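Local structure of ESAT-6/WXG100 secretion system protein (Streptococcus gallolyticus, 7JQE) at residues A[152-164]-A[473-485]. The protein is a membrane subunit of the bacterial type VIIb secretion system, whose extracellular region probably takes part in exporting protein toxins. Residues are numbered along the deposited sequence; the frame is centred on the assembly and turned at random.
Sequences QEERKLAIKIDLL and VTLYTELTNEIIE. With EDO (1,2-ethanediol), chain L.
Gln152, opening helix 152-164, lays its side chain against Asn481 and Glu485 of helix 462-491, crossing both at about a right angle. Arg155 bends over Ile484, CD 3.7 Å from Ile484 CD1, the two side chains running past each other in opposite directions. The side chain of Asn481 lies over one face of the guanidinium, the two planes 16° apart, while Glu485 CG meets its edge. Arg155 NH2 stays 4.2 Å from Glu485 OE2, beyond salt-bridge range. Lys156 lays its aliphatic chain across Thr477 and brings CE to 3.8 Å from Glu478 CG; the Glu478 carboxylate turns instead to a salt bridge with Lys129 of the second subunit. Ile159 is a knob among Thr477, Thr480, Asn481 and Ile484, its CD1 3.7 Å from Thr480 CG2. Thr477 answers as a knob among Lys156, Ile159, Lys160 and Leu163. With OG1 beside its own backbone N (chi1 -61°), Thr477 OG1 donates a hydrogen bond to Val473 O and leaves CG2 for Lys156 and Ile159. Lys160 CG rests on Val473 CG1. Leu163 CD1 reaches Tyr476 CD2 at 3.6 Å; Tyr476 OH is hydrogen-bonded to Leu141 N, and its side chain also touches Arg127 of helix 102-135. Leu164 CD2 meets Val473 CG2. Reciprocal knobs-into-holes thus join segments 152-164 and 473-485, roughly antiparallel at 130°, in a mixed contact: polar from Gln152 to Lys156, mainly apolar from Ile159 to Leu164.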
ATOM      1  N   GLN A 152     -53.429 -35.001 -14.974  1.00102.06           N
ATOM      2  CA  GLN A 152     -52.210 -34.458 -15.561  1.00 99.09           C
ATOM      3  C   GLN A 152     -51.412 -33.635 -14.559  1.00 97.84           C
ATOM      4  O   GLN A 152     -50.187 -33.766 -14.487  1.00 94.33           O
ATOM      5  CB  GLN A 152     -52.550 -33.618 -16.791  1.00102.37           C
ATOM      6  CG  GLN A 152     -51.342 -33.028 -17.483  1.00101.85           C
ATOM      7  CD  GLN A 152     -51.684 -32.419 -18.826  1.00106.75           C
ATOM      8  OE1 GLN A 152     -52.588 -32.885 -19.520  1.00114.04           O
ATOM      9  NE2 GLN A 152     -50.968 -31.363 -19.197  1.00102.55           N
ATOM     10  N   GLU A 153     -52.078 -32.777 -13.784  1.00103.61           N
ATOM     11  CA  GLU A 153     -51.358 -32.032 -12.758  1.00 96.99           C
ATOM     12  C   GLU A 153     -50.840 -32.963 -11.669  1.00 98.39           C
ATOM     13  O   GLU A 153     -49.745 -32.753 -11.135  1.00106.09           O
ATOM     14  CB  GLU A 153     -52.252 -30.943 -12.165  1.00101.10           C
ATOM     15  CG  GLU A 153     -52.509 -29.765 -13.100  1.00111.85           C
ATOM     16  CD  GLU A 153     -51.241 -29.006 -13.468  1.00118.86           C
ATOM     17  OE1 GLU A 153     -50.146 -29.384 -12.994  1.00120.11           O
ATOM     18  OE2 GLU A 153     -51.340 -28.024 -14.236  1.00122.79           O
ATOM     19  N   GLU A 154     -51.612 -33.997 -11.327  1.00105.89           N
ATOM     20  CA  GLU A 154     -51.120 -34.992 -10.383  1.00105.20           C
ATOM     21  C   GLU A 154     -49.890 -35.704 -10.929  1.00 98.30           C
ATOM     22  O   GLU A 154     -49.015 -36.115 -10.158  1.00 87.98           O
ATOM     23  CB  GLU A 154     -52.227 -35.996 -10.057  1.00105.03           C
ATOM     24  CG  GLU A 154     -51.857 -37.014  -8.991  1.00113.36           C
ATOM     25  CD  GLU A 154     -52.981 -37.996  -8.708  1.00122.73           C
ATOM     26  OE1 GLU A 154     -54.060 -37.873  -9.330  1.00123.76           O
ATOM     27  OE2 GLU A 154     -52.782 -38.893  -7.861  1.00125.08           O
ATOM     28  N   ARG A 155     -49.801 -35.847 -12.255  1.00 91.82           N
ATOM     29  CA  ARG A 155     -48.644 -36.490 -12.867  1.00 88.71           C
ATOM     30  C   ARG A 155     -47.423 -35.576 -12.826  1.00 94.42           C
ATOM     31  O   ARG A 155     -46.323 -36.005 -12.460  1.00 92.24           O
ATOM     32  CB  ARG A 155     -48.988 -36.892 -14.302  1.00 95.25           C
ATOM     33  CG  ARG A 155     -47.954 -37.758 -14.999  1.00 98.63           C
ATOM     34  CD  ARG A 155     -48.633 -38.685 -16.005  1.00 99.85           C
ATOM     35  NE  ARG A 155     -49.896 -38.124 -16.478  1.00105.02           N
ATOM     36  CZ  ARG A 155     -50.034 -37.413 -17.592  1.00107.84           C
ATOM     37  NH1 ARG A 155     -48.983 -37.176 -18.365  1.00111.81           N
ATOM     38  NH2 ARG A 155     -51.223 -36.938 -17.936  1.00106.52           N
ATOM     39  N   LYS A 156     -47.602 -34.303 -13.193  1.00 90.87           N
ATOM     40  CA  LYS A 156     -46.499 -33.348 -13.129  1.00 82.01           C
ATOM     41  C   LYS A 156     -45.948 -33.230 -11.714  1.00 86.05           C
ATOM     42  O   LYS A 156     -44.729 -33.165 -11.518  1.00 95.31           O
ATOM     43  CB  LYS A 156     -46.958 -31.983 -13.637  1.00 77.14           C
ATOM     44  CG  LYS A 156     -46.884 -31.822 -15.144  1.00 81.56           C
ATOM     45  CD  LYS A 156     -47.430 -30.470 -15.575  1.00 86.01           C
ATOM     46  CE  LYS A 156     -46.807 -30.022 -16.888  1.00 90.13           C
ATOM     47  NZ  LYS A 156     -46.922 -31.065 -17.944  1.00 98.89           N
ATOM     48  N   LEU A 157     -46.829 -33.189 -10.712  1.00 83.17           N
ATOM     49  CA  LEU A 157     -46.364 -33.113  -9.331  1.00 85.93           C
ATOM     50  C   LEU A 157     -45.498 -34.317  -8.979  1.00 88.86           C
ATOM     51  O   LEU A 157     -44.425 -34.174  -8.380  1.00 87.25           O
ATOM     52  CB  LEU A 157     -47.557 -33.005  -8.380  1.00 83.71           C
ATOM     53  CG  LEU A 157     -47.198 -32.874  -6.897  1.00 88.32           C
ATOM     54  CD1 LEU A 157     -46.347 -31.630  -6.656  1.00 81.16           C
ATOM     55  CD2 LEU A 157     -48.446 -32.853  -6.030  1.00 92.60           C
ATOM     56  N   ALA A 158     -45.949 -35.518  -9.355  1.00 88.51           N
ATOM     57  CA  ALA A 158     -45.187 -36.726  -9.056  1.00 88.01           C
ATOM     58  C   ALA A 158     -43.822 -36.709  -9.738  1.00 84.53           C
ATOM     59  O   ALA A 158     -42.826 -37.151  -9.156  1.00 82.81           O
ATOM     60  CB  ALA A 158     -45.980 -37.963  -9.478  1.00 82.58           C
ATOM     61  N   ILE A 159     -43.762 -36.220 -10.977  1.00 84.32           N
ATOM     62  CA  ILE A 159     -42.489 -36.151 -11.689  1.00 79.33           C
ATOM     63  C   ILE A 159     -41.553 -35.168 -11.002  1.00 81.19           C
ATOM     64  O   ILE A 159     -40.382 -35.473 -10.747  1.00 82.85           O
ATOM     65  CB  ILE A 159     -42.718 -35.774 -13.164  1.00 82.61           C
ATOM     66  CG1 ILE A 159     -43.582 -36.832 -13.860  1.00 83.08           C
ATOM     67  CG2 ILE A 159     -41.385 -35.597 -13.883  1.00 73.10           C
ATOM     68  CD1 ILE A 159     -44.027 -36.453 -15.261  1.00 79.11           C
ATOM     69  N   LYS A 160     -42.058 -33.975 -10.686  1.00 83.38           N
ATOM     70  CA  LYS A 160     -41.234 -32.965 -10.029  1.00 81.31           C
ATOM     71  C   LYS A 160     -40.666 -33.488  -8.715  1.00 76.45           C
ATOM     72  O   LYS A 160     -39.467 -33.352  -8.446  1.00 79.91           O
ATOM     73  CB  LYS A 160     -42.057 -31.696  -9.802  1.00 81.36           C
ATOM     74  CG  LYS A 160     -41.389 -30.666  -8.920  1.00 77.38           C
ATOM     75  CD  LYS A 160     -42.141 -29.346  -8.962  1.00 88.14           C
ATOM     76  CE  LYS A 160     -42.118 -28.744 -10.360  1.00 94.57           C
ATOM     77  NZ  LYS A 160     -42.771 -27.404 -10.413  1.00100.31           N
ATOM     78  N   ILE A 161     -41.512 -34.102  -7.885  1.00 79.61           N
ATOM     79  CA  ILE A 161     -41.051 -34.613  -6.597  1.00 73.69           C
ATOM     80  C   ILE A 161     -39.956 -35.653  -6.792  1.00 83.97           C
ATOM     81  O   ILE A 161     -39.010 -35.734  -5.998  1.00 90.77           O
ATOM     82  CB  ILE A 161     -42.233 -35.180  -5.792  1.00 76.27           C
ATOM     83  CG1 ILE A 161     -43.192 -34.055  -5.394  1.00 78.78           C
ATOM     84  CG2 ILE A 161     -41.733 -35.932  -4.570  1.00 77.28           C
ATOM     85  CD1 ILE A 161     -44.361 -34.518  -4.559  1.00 82.36           C
ATOM     86  N   ASP A 162     -40.061 -36.465  -7.846  1.00 81.66           N
ATOM     87  CA  ASP A 162     -39.027 -37.464  -8.104  1.00 81.78           C
ATOM     88  C   ASP A 162     -37.727 -36.815  -8.567  1.00 78.55           C
ATOM     89  O   ASP A 162     -36.637 -37.282  -8.218  1.00 79.82           O
ATOM     90  CB  ASP A 162     -39.515 -38.481  -9.136  1.00 80.77           C
ATOM     91  CG  ASP A 162     -40.347 -39.588  -8.517  1.00 92.95           C
ATOM     92  OD1 ASP A 162     -40.145 -39.894  -7.323  1.00 96.97           O
ATOM     93  OD2 ASP A 162     -41.201 -40.160  -9.229  1.00 93.42           O
ATOM     94  N   LEU A 163     -37.817 -35.744  -9.357  1.00 73.36           N
ATOM     95  CA  LEU A 163     -36.607 -35.098  -9.857  1.00 72.17           C
ATOM     96  C   LEU A 163     -35.862 -34.371  -8.743  1.00 74.89           C
ATOM     97  O   LEU A 163     -34.627 -34.398  -8.698  1.00 70.51           O
ATOM     98  CB  LEU A 163     -36.955 -34.135 -10.992  1.00 75.31           C
ATOM     99  CG  LEU A 163     -37.333 -34.807 -12.313  1.00 77.62           C
ATOM    100  CD1 LEU A 163     -37.969 -33.820 -13.282  1.00 73.10           C
ATOM    101  CD2 LEU A 163     -36.106 -35.451 -12.937  1.00 77.90           C
ATOM    102  N   LEU A 164     -36.591 -33.722  -7.833  1.00 75.28           N
ATOM    103  CA  LEU A 164     -35.933 -32.980  -6.762  1.00 73.53           C
ATOM    104  C   LEU A 164     -35.211 -33.904  -5.789  1.00 85.63           C
ATOM    105  O   LEU A 164     -34.187 -33.516  -5.215  1.00 97.99           O
ATOM    106  CB  LEU A 164     -36.950 -32.112  -6.020  1.00 72.97           C
ATOM    107  CG  LEU A 164     -37.514 -30.938  -6.822  1.00 72.25           C
ATOM    108  CD1 LEU A 164     -38.552 -30.177  -6.019  1.00 71.75           C
ATOM    109  CD2 LEU A 164     -36.390 -30.011  -7.256  1.00 71.32           C
ATOM    110  N   VAL A 473     -35.920 -28.250 -13.843  1.00 70.97           N
ATOM    111  CA  VAL A 473     -36.948 -29.188 -13.402  1.00 67.26           C
ATOM    112  C   VAL A 473     -38.269 -28.903 -14.105  1.00 75.42           C
ATOM    113  O   VAL A 473     -38.977 -29.827 -14.525  1.00 80.80           O
ATOM    114  CB  VAL A 473     -37.097 -29.138 -11.871  1.00 70.13           C
ATOM    115  CG1 VAL A 473     -38.327 -29.911 -11.434  1.00 70.07           C
ATOM    116  CG2 VAL A 473     -35.858 -29.703 -11.205  1.00 67.37           C
ATOM    117  N   THR A 474     -38.626 -27.625 -14.243  1.00 73.82           N
ATOM    118  CA  THR A 474     -39.855 -27.279 -14.951  1.00 71.27           C
ATOM    119  C   THR A 474     -39.794 -27.735 -16.403  1.00 72.44           C
ATOM    120  O   THR A 474     -40.731 -28.365 -16.908  1.00 87.94           O
ATOM    121  CB  THR A 474     -40.109 -25.775 -14.871  1.00 75.18           C
ATOM    122  OG1 THR A 474     -40.176 -25.372 -13.500  1.00 79.93           O
ATOM    123  CG2 THR A 474     -41.414 -25.422 -15.559  1.00 69.60           C
ATOM    124  N   LEU A 475     -38.695 -27.422 -17.092  1.00 67.17           N
ATOM    125  CA  LEU A 475     -38.554 -27.855 -18.479  1.00 67.19           C
ATOM    126  C   LEU A 475     -38.558 -29.375 -18.578  1.00 78.55           C
ATOM    127  O   LEU A 475     -39.281 -29.955 -19.400  1.00 77.14           O
ATOM    128  CB  LEU A 475     -37.278 -27.274 -19.088  1.00 65.59           C
ATOM    129  CG  LEU A 475     -37.310 -25.770 -19.376  1.00 72.68           C
ATOM    130  CD1 LEU A 475     -35.943 -25.251 -19.829  1.00 63.33           C
ATOM    131  CD2 LEU A 475     -38.384 -25.459 -20.412  1.00 67.35           C
ATOM    132  N   TYR A 476     -37.761 -30.043 -17.740  1.00 77.27           N
ATOM    133  CA  TYR A 476     -37.702 -31.500 -17.795  1.00 71.64           C
ATOM    134  C   TYR A 476     -39.058 -32.119 -17.468  1.00 74.88           C
ATOM    135  O   TYR A 476     -39.487 -33.077 -18.123  1.00 75.05           O
ATOM    136  CB  TYR A 476     -36.621 -32.020 -16.843  1.00 68.42           C
ATOM    137  CG  TYR A 476     -36.173 -33.431 -17.157  1.00 73.72           C
ATOM    138  CD1 TYR A 476     -35.132 -33.668 -18.045  1.00 68.55           C
ATOM    139  CD2 TYR A 476     -36.803 -34.526 -16.578  1.00 75.80           C
ATOM    140  CE1 TYR A 476     -34.725 -34.958 -18.346  1.00 78.99           C
ATOM    141  CE2 TYR A 476     -36.405 -35.821 -16.873  1.00 82.62           C
ATOM    142  CZ  TYR A 476     -35.366 -36.032 -17.757  1.00 79.39           C
ATOM    143  OH  TYR A 476     -34.972 -37.318 -18.054  1.00 78.55           O
ATOM    144  N   THR A 477     -39.753 -31.578 -16.465  1.00 75.10           N
ATOM    145  CA  THR A 477     -41.063 -32.111 -16.098  1.00 76.48           C
ATOM    146  C   THR A 477     -42.030 -32.033 -17.272  1.00 79.63           C
ATOM    147  O   THR A 477     -42.694 -33.020 -17.614  1.00 83.55           O
ATOM    148  CB  THR A 477     -41.623 -31.355 -14.891  1.00 75.05           C
ATOM    149  OG1 THR A 477     -40.749 -31.519 -13.769  1.00 74.61           O
ATOM    150  CG2 THR A 477     -42.996 -31.886 -14.525  1.00 87.22           C
ATOM    151  N   GLU A 478     -42.113 -30.863 -17.910  1.00 78.61           N
ATOM    152  CA  GLU A 478     -43.064 -30.683 -19.002  1.00 80.82           C
ATOM    153  C   GLU A 478     -42.719 -31.567 -20.193  1.00 79.48           C
ATOM    154  O   GLU A 478     -43.616 -32.079 -20.874  1.00 80.45           O
ATOM    155  CB  GLU A 478     -43.116 -29.209 -19.407  1.00 72.97           C
ATOM    156  CG  GLU A 478     -43.706 -28.314 -18.331  1.00 81.33           C
ATOM    157  CD  GLU A 478     -43.722 -26.848 -18.719  1.00 88.56           C
ATOM    158  OE1 GLU A 478     -43.187 -26.507 -19.793  1.00 87.86           O
ATOM    159  OE2 GLU A 478     -44.269 -26.034 -17.942  1.00 92.91           O
ATOM    160  N   LEU A 479     -41.426 -31.762 -20.463  1.00 77.53           N
ATOM    161  CA  LEU A 479     -41.034 -32.644 -21.557  1.00 72.96           C
ATOM    162  C   LEU A 479     -41.346 -34.099 -21.233  1.00 79.82           C
ATOM    163  O   LEU A 479     -41.768 -34.858 -22.113  1.00 81.27           O
ATOM    164  CB  LEU A 479     -39.553 -32.467 -21.872  1.00 71.45           C
ATOM    165  CG  LEU A 479     -39.167 -31.117 -22.476  1.00 77.24           C
ATOM    166  CD1 LEU A 479     -37.692 -30.821 -22.226  1.00 68.63           C
ATOM    167  CD2 LEU A 479     -39.479 -31.094 -23.961  1.00 70.81           C
ATOM    168  N   THR A 480     -41.140 -34.511 -19.979  1.00 74.54           N
ATOM    169  CA  THR A 480     -41.514 -35.868 -19.593  1.00 82.57           C
ATOM    170  C   THR A 480     -43.021 -36.065 -19.693  1.00 83.86           C
ATOM    171  O   THR A 480     -43.490 -37.086 -20.208  1.00 79.24           O
ATOM    172  CB  THR A 480     -41.028 -36.173 -18.176  1.00 76.15           C
ATOM    173  OG1 THR A 480     -39.598 -36.191 -18.152  1.00 85.67           O
ATOM    174  CG2 THR A 480     -41.545 -37.532 -17.724  1.00 79.93           C
ATOM    175  N   ASN A 481     -43.796 -35.091 -19.213  1.00 86.35           N
ATOM    176  CA  ASN A 481     -45.246 -35.187 -19.302  1.00 86.99           C
ATOM    177  C   ASN A 481     -45.707 -35.261 -20.751  1.00 87.05           C
ATOM    178  O   ASN A 481     -46.682 -35.954 -21.066  1.00 92.69           O
ATOM    179  CB  ASN A 481     -45.891 -33.998 -18.592  1.00 87.31           C
ATOM    180  CG  ASN A 481     -47.402 -34.079 -18.588  1.00 89.45           C
ATOM    181  OD1 ASN A 481     -47.992 -34.797 -17.781  1.00 89.77           O
ATOM    182  ND2 ASN A 481     -48.037 -33.348 -19.494  1.00 87.67           N
ATOM    183  N   GLU A 482     -45.020 -34.550 -21.649  1.00 78.62           N
ATOM    184  CA  GLU A 482     -45.397 -34.582 -23.058  1.00 79.10           C
ATOM    185  C   GLU A 482     -45.098 -35.942 -23.677  1.00 91.55           C
ATOM    186  O   GLU A 482     -45.887 -36.453 -24.484  1.00 89.13           O
ATOM    187  CB  GLU A 482     -44.683 -33.461 -23.814  1.00 77.58           C
ATOM    188  CG  GLU A 482     -45.182 -32.065 -23.447  1.00 77.17           C
ATOM    189  CD  GLU A 482     -44.089 -31.011 -23.487  1.00 82.63           C
ATOM    190  OE1 GLU A 482     -42.952 -31.342 -23.878  1.00 84.38           O
ATOM    191  OE2 GLU A 482     -44.365 -29.850 -23.124  1.00 74.92           O
ATOM    192  N   ILE A 483     -43.970 -36.551 -23.303  1.00 83.37           N
ATOM    193  CA  ILE A 483     -43.663 -37.897 -23.781  1.00 85.34           C
ATOM    194  C   ILE A 483     -44.751 -38.876 -23.354  1.00 86.63           C
ATOM    195  O   ILE A 483     -45.174 -39.739 -24.131  1.00 90.87           O
ATOM    196  CB  ILE A 483     -42.278 -38.339 -23.279  1.00 86.00           C
ATOM    197  CG1 ILE A 483     -41.200 -37.366 -23.764  1.00 84.75           C
ATOM    198  CG2 ILE A 483     -41.975 -39.756 -23.735  1.00 80.53           C
ATOM    199  CD1 ILE A 483     -39.812 -37.706 -23.287  1.00 76.53           C
ATOM    200  N   ILE A 484     -45.214 -38.760 -22.109  1.00 88.41           N
ATOM    201  CA  ILE A 484     -46.256 -39.653 -21.614  1.00 84.54           C
ATOM    202  C   ILE A 484     -47.519 -39.504 -22.451  1.00 93.49           C
ATOM    203  O   ILE A 484     -48.144 -40.495 -22.850  1.00 94.12           O
ATOM    204  CB  ILE A 484     -46.528 -39.383 -20.124  1.00 86.39           C
ATOM    205  CG1 ILE A 484     -45.358 -39.879 -19.272  1.00 95.78           C
ATOM    206  CG2 ILE A 484     -47.833 -40.023 -19.689  1.00 87.05           C
ATOM    207  CD1 ILE A 484     -45.507 -39.589 -17.789  1.00 93.25           C
ATOM    208  N   GLU A 485     -47.909 -38.261 -22.740  1.00 88.44           N
ATOM    209  CA  GLU A 485     -49.117 -38.044 -23.529  1.00 89.65           C
ATOM    210  C   GLU A 485     -48.943 -38.533 -24.963  1.00 94.08           C
ATOM    211  O   GLU A 485     -49.873 -39.102 -25.546  1.00 94.98           O
ATOM    212  CB  GLU A 485     -49.510 -36.569 -23.497  1.00 86.33           C
ATOM    213  CG  GLU A 485     -50.238 -36.167 -22.226  1.00103.88           C
ATOM    214  CD  GLU A 485     -50.511 -34.677 -22.150  1.00121.12           C
ATOM    215  OE1 GLU A 485     -50.049 -33.937 -23.046  1.00124.40           O
ATOM    216  OE2 GLU A 485     -51.186 -34.245 -21.193  1.00128.26           O
TER
HETATM  217  C1  EDO L 711     -42.625 -42.567  -7.071  1.00105.15           C
HETATM  218  O1  EDO L 711     -42.326 -42.711  -8.464  1.00104.89           O
HETATM  219  C2  EDO L 711     -44.135 -42.482  -6.879  1.00103.04           C
HETATM  220  O2  EDO L 711     -44.435 -42.372  -5.482  1.00101.48           O